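Local atomic coordinates of galactose mutarotase-like protein (Clostridium acetobutylicum, PDB entry 3OS7), a protein that probably binds a sugar and, like galactose mutarotases, may interconvert the anomers of aldoses. Residues P79-D85 and N104-G110; Q126-L130 and S156-K162; N172-M178 and K322-E328; I207-K212 and E222-P226. One frame throughout, in Å; residues are numbered along the deposited sequence.

Interaction 1: P79-D85 and N104-G110; sequences PPNRIDD and NNNYIHG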
# COMPACT_ATOMS: atom_id res chain seq x y z
N PRO A 79 -0.35 -11.63 2.59
CA PRO A 79 -1.55 -10.86 2.89
C PRO A 79 -1.16 -9.56 3.60
O PRO A 79 -0.12 -9.53 4.26
CB PRO A 79 -2.27 -11.75 3.87
CG PRO A 79 -1.16 -12.42 4.64
CD PRO A 79 -0.06 -12.61 3.65
N PRO A 80 -1.99 -8.52 3.52
CA PRO A 80 -1.77 -7.35 4.37
C PRO A 80 -2.05 -7.69 5.83
O PRO A 80 -3.06 -8.28 6.16
CB PRO A 80 -2.77 -6.32 3.84
CG PRO A 80 -3.88 -7.13 3.34
CD PRO A 80 -3.30 -8.43 2.83
N ASN A 81 -1.16 -7.29 6.71
CA ASN A 81 -1.36 -7.42 8.13
C ASN A 81 -1.41 -8.89 8.58
O ASN A 81 -0.88 -9.78 7.87
CB ASN A 81 -2.59 -6.61 8.55
CG ASN A 81 -2.43 -5.98 9.92
OD1 ASN A 81 -2.50 -6.67 10.93
ND2 ASN A 81 -2.20 -4.68 9.96
N ARG A 82 -2.07 -9.15 9.71
CA ARG A 82 -1.91 -10.39 10.47
C ARG A 82 -2.83 -11.58 10.12
O ARG A 82 -4.00 -11.41 9.78
CB ARG A 82 -2.03 -10.08 11.96
CG ARG A 82 -0.97 -9.16 12.46
CD ARG A 82 -1.42 -8.47 13.72
NE ARG A 82 -0.34 -7.68 14.26
CZ ARG A 82 -0.10 -6.42 13.96
NH1 ARG A 82 -0.90 -5.73 13.16
NH2 ARG A 82 0.94 -5.83 14.51
N ILE A 83 -2.25 -12.78 10.17
CA ILE A 83 -3.00 -14.02 10.22
C ILE A 83 -2.73 -14.67 11.57
O ILE A 83 -1.55 -15.00 11.89
CB ILE A 83 -2.61 -15.03 9.10
CG1 ILE A 83 -2.65 -14.39 7.70
CG2 ILE A 83 -3.46 -16.33 9.19
CD1 ILE A 83 -3.95 -13.79 7.29
N ASP A 84 -3.79 -14.84 12.35
CA ASP A 84 -3.73 -15.44 13.69
C ASP A 84 -2.99 -16.78 13.74
O ASP A 84 -3.36 -17.74 13.04
CB ASP A 84 -5.19 -15.57 14.21
CG ASP A 84 -5.30 -16.10 15.63
OD1 ASP A 84 -4.27 -16.45 16.24
OD2 ASP A 84 -6.46 -16.16 16.13
N ASP A 85 -1.90 -16.85 14.53
CA ASP A 85 -1.10 -18.08 14.66
C ASP A 85 -0.49 -18.57 13.35
O ASP A 85 -0.04 -19.71 13.25
CB ASP A 85 -1.91 -19.23 15.33
CG ASP A 85 -2.25 -18.96 16.77
OD1 ASP A 85 -1.62 -18.10 17.42
OD2 ASP A 85 -3.20 -19.63 17.27
N ASN A 104 3.14 -11.30 19.12
CA ASN A 104 1.70 -11.59 19.01
C ASN A 104 1.36 -12.96 18.34
O ASN A 104 0.18 -13.28 18.12
CB ASN A 104 1.01 -10.44 18.28
CG ASN A 104 1.03 -9.15 19.08
OD1 ASN A 104 0.84 -9.16 20.28
ND2 ASN A 104 1.23 -8.04 18.39
N ASN A 105 2.40 -13.75 18.04
CA ASN A 105 2.31 -15.06 17.38
C ASN A 105 1.44 -15.06 16.12
O ASN A 105 0.45 -15.76 16.04
CB ASN A 105 1.84 -16.13 18.38
CG ASN A 105 2.25 -17.52 17.96
OD1 ASN A 105 3.45 -17.82 17.84
ND2 ASN A 105 1.27 -18.38 17.73
N ASN A 106 1.83 -14.23 15.16
CA ASN A 106 1.11 -14.12 13.90
C ASN A 106 2.04 -14.25 12.72
O ASN A 106 3.27 -14.10 12.86
CB ASN A 106 0.42 -12.76 13.84
CG ASN A 106 -0.67 -12.59 14.87
OD1 ASN A 106 -1.46 -13.52 15.14
ND2 ASN A 106 -0.74 -11.39 15.44
N TYR A 107 1.47 -14.53 11.54
CA TYR A 107 2.13 -14.27 10.28
C TYR A 107 1.64 -12.92 9.79
O TYR A 107 0.43 -12.66 9.82
CB TYR A 107 1.88 -15.35 9.23
CG TYR A 107 2.69 -15.12 7.98
CD1 TYR A 107 4.04 -15.41 7.95
CD2 TYR A 107 2.13 -14.53 6.85
CE1 TYR A 107 4.81 -15.16 6.85
CE2 TYR A 107 2.91 -14.26 5.73
CZ TYR A 107 4.25 -14.58 5.74
OH TYR A 107 5.03 -14.33 4.65
N ILE A 108 2.54 -12.07 9.30
CA ILE A 108 2.14 -10.69 8.95
C ILE A 108 2.78 -10.26 7.62
O ILE A 108 3.95 -10.60 7.36
CB ILE A 108 2.51 -9.69 10.07
CG1 ILE A 108 1.76 -8.38 9.94
CG2 ILE A 108 4.01 -9.46 10.12
CD1 ILE A 108 2.00 -7.34 11.11
N HIS A 109 1.99 -9.58 6.78
CA HIS A 109 2.44 -8.81 5.61
C HIS A 109 2.93 -9.55 4.36
O HIS A 109 2.90 -8.99 3.25
CB HIS A 109 3.47 -7.76 6.01
CG HIS A 109 2.93 -6.68 6.90
ND1 HIS A 109 1.63 -6.20 6.78
CD2 HIS A 109 3.53 -5.94 7.87
CE1 HIS A 109 1.45 -5.25 7.70
NE2 HIS A 109 2.59 -5.08 8.37
N GLY A 110 3.39 -10.79 4.51
CA GLY A 110 3.91 -11.54 3.37
C GLY A 110 5.37 -11.28 3.02
O GLY A 110 6.06 -10.50 3.67
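Pro79, joined to the residue before it by a cis peptide bond, lays its CD 4.0 Å from CE2 at the edge of the Tyr107 ring, while its carbonyl lies over the backbone of His109 and Gly110. Next, the CA-CB bond of Pro80 points away, and Asn81, with a positive phi, leads into the strand: Asn81 O accepts from His109 N (3.1 Å), and Asn81 OD1 takes bonds from Arg82 N (2.8 Å) and Arg82 NH1 (2.9 Å), tying the guanidinium to Asn81. Ile108 CD1 covers one face of that guanidinium, 3.7 Å from Arg82 CZ, and Glu101 forms a salt bridge with it. Ile83 makes the hydrogen-bonded antiparallel pair with Tyr107, Ile83 N to Tyr107 O 2.7 Å and Ile83 O to Tyr107 N 3.1 Å. Asp84 and Asn106 follow as a non-hydrogen-bonded pair with diverging side chains; Asn105 and Asn106 form a G1 beta bulge against Glu101, which also binds Asn106 ND2. Asp85 N has only weak bonds to Asn105 O (3.0 Å) and Asn106 OD1 (3.4 Å), but Asp85 OD1 accepts from Asn105 ND2 at 2.9 Å. Arg216 bridges both Asp84 and Asp85. His109 NE2 binds a tartrate that probably came from the crystallisation liquor. A short antiparallel sheet ending in a ligand-bound histidine is consistent with the sugar-binding pocket of the aldose 1-epimerase family.

Interaction 2: Q126-L130 and S156-K162; sequences QDKAL and SYELSSK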
# COMPACT_ATOMS: atom_id res chain seq x y z
N GLN A 126 2.20 8.73 -25.73
CA GLN A 126 1.60 10.04 -25.63
C GLN A 126 2.53 10.81 -24.71
O GLN A 126 3.73 10.88 -24.99
CB GLN A 126 0.15 9.96 -25.14
CG GLN A 126 -0.64 8.82 -25.81
CD GLN A 126 -1.96 9.25 -26.45
OE1 GLN A 126 -2.91 8.48 -26.50
NE2 GLN A 126 -2.00 10.49 -26.94
N ASP A 127 1.99 11.34 -23.62
CA ASP A 127 2.81 12.01 -22.63
C ASP A 127 2.76 11.29 -21.28
O ASP A 127 2.75 11.93 -20.24
CB ASP A 127 2.38 13.47 -22.48
CG ASP A 127 2.57 14.29 -23.77
OD1 ASP A 127 3.20 13.78 -24.73
OD2 ASP A 127 2.09 15.44 -23.83
N LYS A 128 2.75 9.96 -21.31
CA LYS A 128 2.77 9.12 -20.10
C LYS A 128 4.01 8.21 -20.06
O LYS A 128 4.49 7.78 -21.11
CB LYS A 128 1.56 8.21 -20.08
CG LYS A 128 0.22 8.96 -20.15
CD LYS A 128 -0.97 8.02 -20.38
CE LYS A 128 -2.23 8.81 -20.74
NZ LYS A 128 -2.60 9.79 -19.67
N ALA A 129 4.46 7.86 -18.86
CA ALA A 129 5.55 6.92 -18.68
C ALA A 129 5.00 5.72 -17.95
O ALA A 129 4.42 5.87 -16.87
CB ALA A 129 6.74 7.55 -17.93
N LEU A 130 5.17 4.55 -18.55
CA LEU A 130 4.68 3.29 -18.02
C LEU A 130 5.83 2.35 -17.65
O LEU A 130 6.72 2.08 -18.47
CB LEU A 130 3.76 2.61 -19.05
CG LEU A 130 3.19 1.23 -18.71
CD1 LEU A 130 2.19 1.36 -17.61
CD2 LEU A 130 2.53 0.57 -19.90
N SER A 156 1.66 -2.30 -12.26
CA SER A 156 1.72 -1.50 -13.46
C SER A 156 1.56 -0.02 -13.11
O SER A 156 0.48 0.44 -12.70
CB SER A 156 0.64 -1.96 -14.44
OG SER A 156 0.76 -1.21 -15.64
N TYR A 157 2.65 0.72 -13.23
CA TYR A 157 2.68 2.12 -12.86
C TYR A 157 2.64 3.02 -14.07
O TYR A 157 3.51 2.93 -14.94
CB TYR A 157 3.92 2.40 -12.02
CG TYR A 157 3.81 1.87 -10.63
CD1 TYR A 157 2.98 2.51 -9.70
CD2 TYR A 157 4.48 0.75 -10.22
CE1 TYR A 157 2.86 2.06 -8.42
CE2 TYR A 157 4.36 0.29 -8.91
CZ TYR A 157 3.54 0.95 -8.02
OH TYR A 157 3.39 0.51 -6.71
N GLU A 158 1.65 3.89 -14.12
CA GLU A 158 1.54 4.84 -15.21
C GLU A 158 1.65 6.24 -14.63
O GLU A 158 0.81 6.70 -13.86
CB GLU A 158 0.22 4.66 -15.95
CG GLU A 158 -0.06 5.76 -16.96
CD GLU A 158 -1.57 5.87 -17.25
OE1 GLU A 158 -2.06 4.93 -17.92
OE2 GLU A 158 -2.24 6.85 -16.79
N LEU A 159 2.69 6.93 -15.03
CA LEU A 159 2.89 8.30 -14.59
C LEU A 159 2.48 9.29 -15.70
O LEU A 159 2.78 9.07 -16.88
CB LEU A 159 4.35 8.48 -14.21
CG LEU A 159 4.78 9.69 -13.40
CD1 LEU A 159 4.00 9.81 -12.07
CD2 LEU A 159 6.32 9.58 -13.15
N SER A 160 1.81 10.36 -15.31
CA SER A 160 1.30 11.37 -16.25
C SER A 160 1.05 12.66 -15.49
O SER A 160 1.30 12.75 -14.27
CB SER A 160 -0.01 10.90 -16.90
OG SER A 160 -1.12 11.00 -16.00
N SER A 161 0.53 13.66 -16.20
CA SER A 161 0.15 14.90 -15.55
C SER A 161 -0.95 14.74 -14.50
O SER A 161 -1.13 15.62 -13.66
CB SER A 161 -0.27 15.96 -16.57
OG SER A 161 -1.52 15.63 -17.13
N LYS A 162 -1.68 13.63 -14.55
CA LYS A 162 -2.66 13.30 -13.54
C LYS A 162 -2.07 12.61 -12.30
O LYS A 162 -2.81 12.21 -11.39
CB LYS A 162 -3.73 12.39 -14.14
CG LYS A 162 -4.53 13.07 -15.24
CD LYS A 162 -5.49 12.11 -15.93
CE LYS A 162 -4.80 11.14 -16.86
NZ LYS A 162 -5.79 10.17 -17.42
O HOH W 1 0.75 13.54 -19.04
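The strands of 126-130 and 156-162 run antiparallel, their short axes 4.6 Å apart at closest approach and 162° between directions. Ala129 and Leu159 form the hydrogen-bonded pair, with Ala129 N to Leu159 O at 2.9 Å and Leu159 N to Ala129 O at 2.7 Å; Leu130 and Glu158 follow as a non-hydrogen-bonded pair, their CA atoms 4.5 Å apart. Between these bonds run CA-H...O contacts, such as Leu130 CA to Tyr157 O at 3.3 Å. Where the strands part, a water bridges the gap, donating to Asp127 O (2.8 Å) and accepting from Ser161 N (2.9 Å), and Ser160 OG closes an ST turn by accepting from Lys162 N at 3.1 Å. The side chains divide by face. Ala129 and Leu159 point to one side, toward the sheet that includes strand 18-25, where Phe23 touches Leu159 and Ala25 touches Ala129. On the other side Leu130 CD1 lies 4.2 Å from Glu158 CB and 3.5 Å from Ser156 OG, a hydroxyl bonded to Glu132. Lys128 lies along Glu158 with CD to CD 3.8 Å, yet its NZ stays 4.1 Å from Glu158 OE2, beyond a salt bridge, and 3.9 Å from Lys162 NZ. Specific bonding between the segments is therefore left to the backbone and one water: the apolar face packs against another sheet, while the lysines and Glu158 make a looser electrostatic fringe.

Interaction 3: N172-M178 and K322-E328; sequences NLSSEEM and KTLKPNE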
# COMPACT_ATOMS: atom_id res chain seq x y z
N ASN A 172 -3.91 -16.48 -10.41
CA ASN A 172 -3.68 -17.79 -9.84
C ASN A 172 -3.27 -18.71 -10.99
O ASN A 172 -4.07 -18.94 -11.88
CB ASN A 172 -4.96 -18.27 -9.17
CG ASN A 172 -4.87 -19.68 -8.64
OD1 ASN A 172 -3.78 -20.28 -8.54
ND2 ASN A 172 -6.02 -20.24 -8.29
N LEU A 173 -2.03 -19.18 -10.96
CA LEU A 173 -1.50 -20.08 -12.00
C LEU A 173 -1.52 -21.55 -11.55
O LEU A 173 -0.94 -22.42 -12.22
CB LEU A 173 -0.09 -19.63 -12.40
CG LEU A 173 -0.01 -18.21 -13.02
CD1 LEU A 173 1.45 -17.73 -13.24
CD2 LEU A 173 -0.85 -18.11 -14.33
N SER A 174 -2.17 -21.83 -10.43
CA SER A 174 -2.22 -23.16 -9.84
C SER A 174 -3.48 -23.87 -10.29
O SER A 174 -4.36 -23.26 -10.90
CB SER A 174 -2.19 -23.09 -8.29
OG SER A 174 -3.45 -22.88 -7.69
N SER A 175 -3.57 -25.15 -9.91
CA SER A 175 -4.71 -25.98 -10.26
C SER A 175 -5.80 -25.99 -9.19
O SER A 175 -6.78 -26.72 -9.30
CB SER A 175 -4.22 -27.40 -10.53
OG SER A 175 -3.67 -27.96 -9.36
N GLU A 176 -5.64 -25.17 -8.14
CA GLU A 176 -6.58 -25.13 -7.02
C GLU A 176 -7.00 -23.70 -6.69
O GLU A 176 -6.33 -22.73 -7.04
CB GLU A 176 -5.93 -25.74 -5.78
CG GLU A 176 -5.61 -27.23 -5.90
CD GLU A 176 -4.88 -27.75 -4.69
OE1 GLU A 176 -3.67 -27.44 -4.54
OE2 GLU A 176 -5.50 -28.48 -3.90
N GLU A 177 -8.09 -23.60 -5.95
CA GLU A 177 -8.58 -22.32 -5.45
C GLU A 177 -7.53 -21.66 -4.54
O GLU A 177 -7.07 -22.29 -3.61
CB GLU A 177 -9.85 -22.60 -4.65
CG GLU A 177 -10.76 -21.44 -4.53
CD GLU A 177 -11.93 -21.71 -3.59
OE1 GLU A 177 -12.02 -22.80 -2.97
OE2 GLU A 177 -12.77 -20.80 -3.48
N MSE A 178 -7.19 -20.40 -4.80
CA MSE A 178 -6.12 -19.69 -4.10
C MSE A 178 -6.70 -18.60 -3.19
O MSE A 178 -7.40 -17.71 -3.64
CB MSE A 178 -5.18 -19.04 -5.09
CG MSE A 178 -3.91 -18.49 -4.46
SE MSE A 178 -2.86 -17.45 -5.66
CE MSE A 178 -3.58 -15.70 -5.37
N LYS A 322 -11.43 -13.28 -0.25
CA LYS A 322 -11.74 -13.75 -1.59
C LYS A 322 -10.84 -14.94 -1.90
O LYS A 322 -9.83 -15.21 -1.24
CB LYS A 322 -11.48 -12.63 -2.63
CG LYS A 322 -12.41 -11.43 -2.53
CD LYS A 322 -12.20 -10.41 -3.65
CE LYS A 322 -13.25 -10.54 -4.73
NZ LYS A 322 -13.33 -11.91 -5.29
N THR A 323 -11.24 -15.69 -2.91
CA THR A 323 -10.35 -16.69 -3.45
C THR A 323 -10.36 -16.51 -4.96
O THR A 323 -11.29 -15.92 -5.53
CB THR A 323 -10.81 -18.08 -3.08
OG1 THR A 323 -12.08 -18.32 -3.67
CG2 THR A 323 -10.92 -18.22 -1.56
N LEU A 324 -9.29 -16.97 -5.59
CA LEU A 324 -9.21 -17.00 -7.04
C LEU A 324 -9.26 -18.45 -7.53
O LEU A 324 -8.55 -19.32 -7.05
CB LEU A 324 -7.91 -16.36 -7.51
CG LEU A 324 -7.77 -14.85 -7.34
CD1 LEU A 324 -6.39 -14.43 -7.85
CD2 LEU A 324 -8.88 -14.16 -8.09
N LYS A 325 -10.15 -18.69 -8.49
CA LYS A 325 -10.20 -19.98 -9.17
C LYS A 325 -8.96 -20.06 -10.10
O LYS A 325 -8.26 -19.06 -10.34
CB LYS A 325 -11.55 -20.11 -9.91
CG LYS A 325 -12.77 -20.19 -8.98
CD LYS A 325 -14.05 -20.41 -9.80
CE LYS A 325 -15.30 -20.62 -8.93
NZ LYS A 325 -15.73 -19.36 -8.25
N PRO A 326 -8.65 -21.27 -10.60
CA PRO A 326 -7.51 -21.44 -11.51
C PRO A 326 -7.59 -20.51 -12.71
O PRO A 326 -8.64 -20.43 -13.36
CB PRO A 326 -7.58 -22.94 -11.88
CG PRO A 326 -8.19 -23.55 -10.65
CD PRO A 326 -9.24 -22.57 -10.23
N ASN A 327 -6.50 -19.76 -12.90
CA ASN A 327 -6.33 -18.77 -13.96
C ASN A 327 -7.20 -17.54 -13.84
O ASN A 327 -7.22 -16.72 -14.75
CB ASN A 327 -6.48 -19.37 -15.37
CG ASN A 327 -5.65 -18.61 -16.41
OD1 ASN A 327 -4.47 -18.37 -16.20
ND2 ASN A 327 -6.28 -18.23 -17.54
N GLU A 328 -7.90 -17.41 -12.72
CA GLU A 328 -8.63 -16.18 -12.41
C GLU A 328 -7.68 -15.13 -11.88
O GLU A 328 -6.67 -15.45 -11.23
CB GLU A 328 -9.72 -16.45 -11.39
CG GLU A 328 -10.73 -15.33 -11.28
CD GLU A 328 -11.79 -15.57 -10.22
OE1 GLU A 328 -11.73 -16.56 -9.47
OE2 GLU A 328 -12.72 -14.72 -10.15
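Asn172 is the hub of this contact. Its backbone N donates to Glu328 O (3.1 Å) and its O accepts from Asn327 N (2.8 Å). The amide ND2 of Asn172 serves both segments, donating to Leu324 O at 3.0 Å and Glu176 O at 2.8 Å, while its OD1 accepts from Ser174 N (2.9 Å, an Asx turn) and Ser174 OG (2.8 Å). Ser174 OG in turn accepts from Glu176 N at 3.2 Å, and His149 is a further partner. Met178, a selenomethionine, pairs with Leu324 in the antiparallel hydrogen-bonded manner: each backbone N reaches the other's O at 2.8 Å. Just after Leu324, Lys325 to Glu328 form a type II turn, closed by Glu328 N to Lys325 O (2.9 Å) and reinforced by Lys325 N donating to Glu328 OE1 at 2.8 Å. Thr323 OG1 donates a hydrogen bond to Glu177 OE2 at 2.6 Å. A loop between two strands thus joins a strand ending in a turn by predominantly polar bonds, Asn172 contributing both backbone and side chain.

Interaction 4: I207-K212 and E222-P226; sequences IDKFWK and ESFAP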
# COMPACT_ATOMS: atom_id res chain seq x y z
N ILE A 207 -13.78 6.81 5.79
CA ILE A 207 -14.06 5.70 6.66
C ILE A 207 -15.55 5.45 6.79
O ILE A 207 -16.35 6.38 6.71
CB ILE A 207 -13.44 5.89 8.06
CG1 ILE A 207 -13.99 7.15 8.76
CG2 ILE A 207 -11.91 5.93 7.95
CD1 ILE A 207 -13.60 7.29 10.27
N ASP A 208 -15.89 4.18 6.99
CA ASP A 208 -17.24 3.72 7.26
C ASP A 208 -17.33 3.41 8.76
O ASP A 208 -17.82 4.23 9.52
CB ASP A 208 -17.53 2.48 6.39
CG ASP A 208 -18.97 2.02 6.48
OD1 ASP A 208 -19.79 2.66 7.17
OD2 ASP A 208 -19.28 1.01 5.81
N LYS A 209 -16.79 2.26 9.19
CA LYS A 209 -16.80 1.89 10.59
C LYS A 209 -15.38 1.66 11.11
O LYS A 209 -14.46 1.33 10.34
CB LYS A 209 -17.65 0.61 10.82
CG LYS A 209 -19.12 0.79 10.42
CD LYS A 209 -19.97 -0.34 10.91
CE LYS A 209 -19.90 -1.52 9.98
NZ LYS A 209 -20.60 -2.71 10.55
N PHE A 210 -15.23 1.86 12.41
CA PHE A 210 -14.03 1.47 13.14
C PHE A 210 -14.16 0.00 13.60
O PHE A 210 -15.23 -0.41 14.06
CB PHE A 210 -13.92 2.39 14.35
CG PHE A 210 -12.82 2.03 15.29
CD1 PHE A 210 -11.51 2.21 14.93
CD2 PHE A 210 -13.10 1.50 16.55
CE1 PHE A 210 -10.49 1.91 15.78
CE2 PHE A 210 -12.07 1.17 17.42
CZ PHE A 210 -10.74 1.38 17.02
N TRP A 211 -13.06 -0.75 13.54
CA TRP A 211 -13.04 -2.18 13.93
C TRP A 211 -12.06 -2.35 15.08
O TRP A 211 -10.86 -2.04 14.95
CB TRP A 211 -12.66 -3.04 12.72
CG TRP A 211 -13.71 -2.98 11.67
CD1 TRP A 211 -13.90 -1.96 10.76
CD2 TRP A 211 -14.75 -3.92 11.44
NE1 TRP A 211 -14.98 -2.22 9.97
CE2 TRP A 211 -15.53 -3.41 10.36
CE3 TRP A 211 -15.11 -5.15 12.02
CZ2 TRP A 211 -16.63 -4.08 9.86
CZ3 TRP A 211 -16.22 -5.84 11.49
CH2 TRP A 211 -16.96 -5.30 10.43
N LYS A 212 -12.59 -2.77 16.22
CA LYS A 212 -11.78 -2.95 17.41
C LYS A 212 -10.79 -4.09 17.21
O LYS A 212 -11.12 -5.12 16.62
CB LYS A 212 -12.70 -3.28 18.59
CG LYS A 212 -12.02 -3.35 19.97
CD LYS A 212 -13.08 -3.57 21.09
CE LYS A 212 -12.45 -3.93 22.45
NZ LYS A 212 -13.39 -3.79 23.60
N GLU A 222 -16.08 -6.85 16.22
CA GLU A 222 -17.00 -5.78 16.55
C GLU A 222 -16.63 -4.55 15.74
O GLU A 222 -15.45 -4.22 15.61
CB GLU A 222 -16.86 -5.38 18.01
CG GLU A 222 -17.16 -6.44 19.04
CD GLU A 222 -16.57 -6.04 20.39
OE1 GLU A 222 -15.33 -6.19 20.62
OE2 GLU A 222 -17.35 -5.51 21.21
N SER A 223 -17.64 -3.87 15.22
CA SER A 223 -17.46 -2.64 14.48
C SER A 223 -18.32 -1.52 15.07
O SER A 223 -19.35 -1.77 15.69
CB SER A 223 -17.82 -2.85 13.03
OG SER A 223 -19.20 -3.19 12.91
N PHE A 224 -17.88 -0.29 14.91
CA PHE A 224 -18.51 0.87 15.54
C PHE A 224 -18.54 2.06 14.62
O PHE A 224 -17.62 2.24 13.80
CB PHE A 224 -17.76 1.27 16.80
CG PHE A 224 -17.60 0.16 17.79
CD1 PHE A 224 -18.50 0.03 18.83
CD2 PHE A 224 -16.59 -0.75 17.66
CE1 PHE A 224 -18.36 -0.99 19.75
CE2 PHE A 224 -16.45 -1.78 18.58
CZ PHE A 224 -17.34 -1.89 19.63
N ALA A 225 -19.57 2.90 14.77
CA ALA A 225 -19.59 4.20 14.14
C ALA A 225 -18.36 4.99 14.66
O ALA A 225 -18.01 4.86 15.82
CB ALA A 225 -20.91 4.95 14.46
N PRO A 226 -17.75 5.83 13.81
CA PRO A 226 -16.63 6.66 14.26
C PRO A 226 -17.01 7.46 15.49
O PRO A 226 -18.13 7.95 15.56
CB PRO A 226 -16.35 7.59 13.08
CG PRO A 226 -16.86 6.77 11.86
CD PRO A 226 -18.07 6.05 12.38
O HOH W 2 -21.57 -1.64 13.24
O HOH W 3 -13.20 -5.82 15.02
O HOH W 4 -14.04 -6.77 23.02
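Phe224, Ser223 and Glu222 bury 74, 70 and 67 Å² against the strand of 207-212, each by different chemistry. Phe224 makes the hydrogen-bonded antiparallel pair with Phe210, its N and O both 2.8 Å from the opposing O and N of Phe210. The two rings share a face of the sheet, CD2 of Phe210 to CD2 of Phe224 4.3 Å, and Lys212 CB meets the edge of the Phe224 ring at CE2, 4.0 Å away. Ser223 turns to the other face, where its CB sits 3.4 Å above the centroid of the six-membered ring of Trp211, almost on the normal, a CH-pi contact; its OG accepts from Lys209 NZ at 2.8 Å. The indole NE1 bonds to Ser250 on strand 246-256. Glu222 O accepts from Lys212 N at 3.3 Å and shares a water with Lys212 O, while Glu222 OE1, also bonded to Thr220, is tied to Lys212 NZ by a second water, Lys212 NZ and Glu222 OE1 themselves being 4.3 Å apart. At the far end Pro226 CG packs 3.7 Å from Ile207 CD1. This is an antiparallel pair closed by a nine-residue connection that includes strand 219-220; 222-224 runs beside 201-213, whose other partners include 246-256, within a large antiparallel sheet, as in the beta-supersandwich of the galactose mutarotase family.

Overall arrangement
All four contacts include antiparallel pairing, in interaction 3 a single bridge, in a protein rich in strand and nearly without helix. Interactions 2, 3 and 4 reach the same large sheet, while interaction 1 belongs to a separate three-stranded sheet. Interaction 1 is the most enclosed, with no exposed residue and a charged, asparagine-rich chemistry beside a bound ligand. Interaction 2, across the chain's centre from interaction 1, the contact centres about 34 Å apart, is partly buried and backs an apolar interface between sheets. Interaction 3 ties segments far apart in sequence through backbone bonds, one asparagine side chain and a threonine-glutamate bond. Interaction 4, a surface contact whose segments both lie between those of interaction 3, relies on aromatic rings and water.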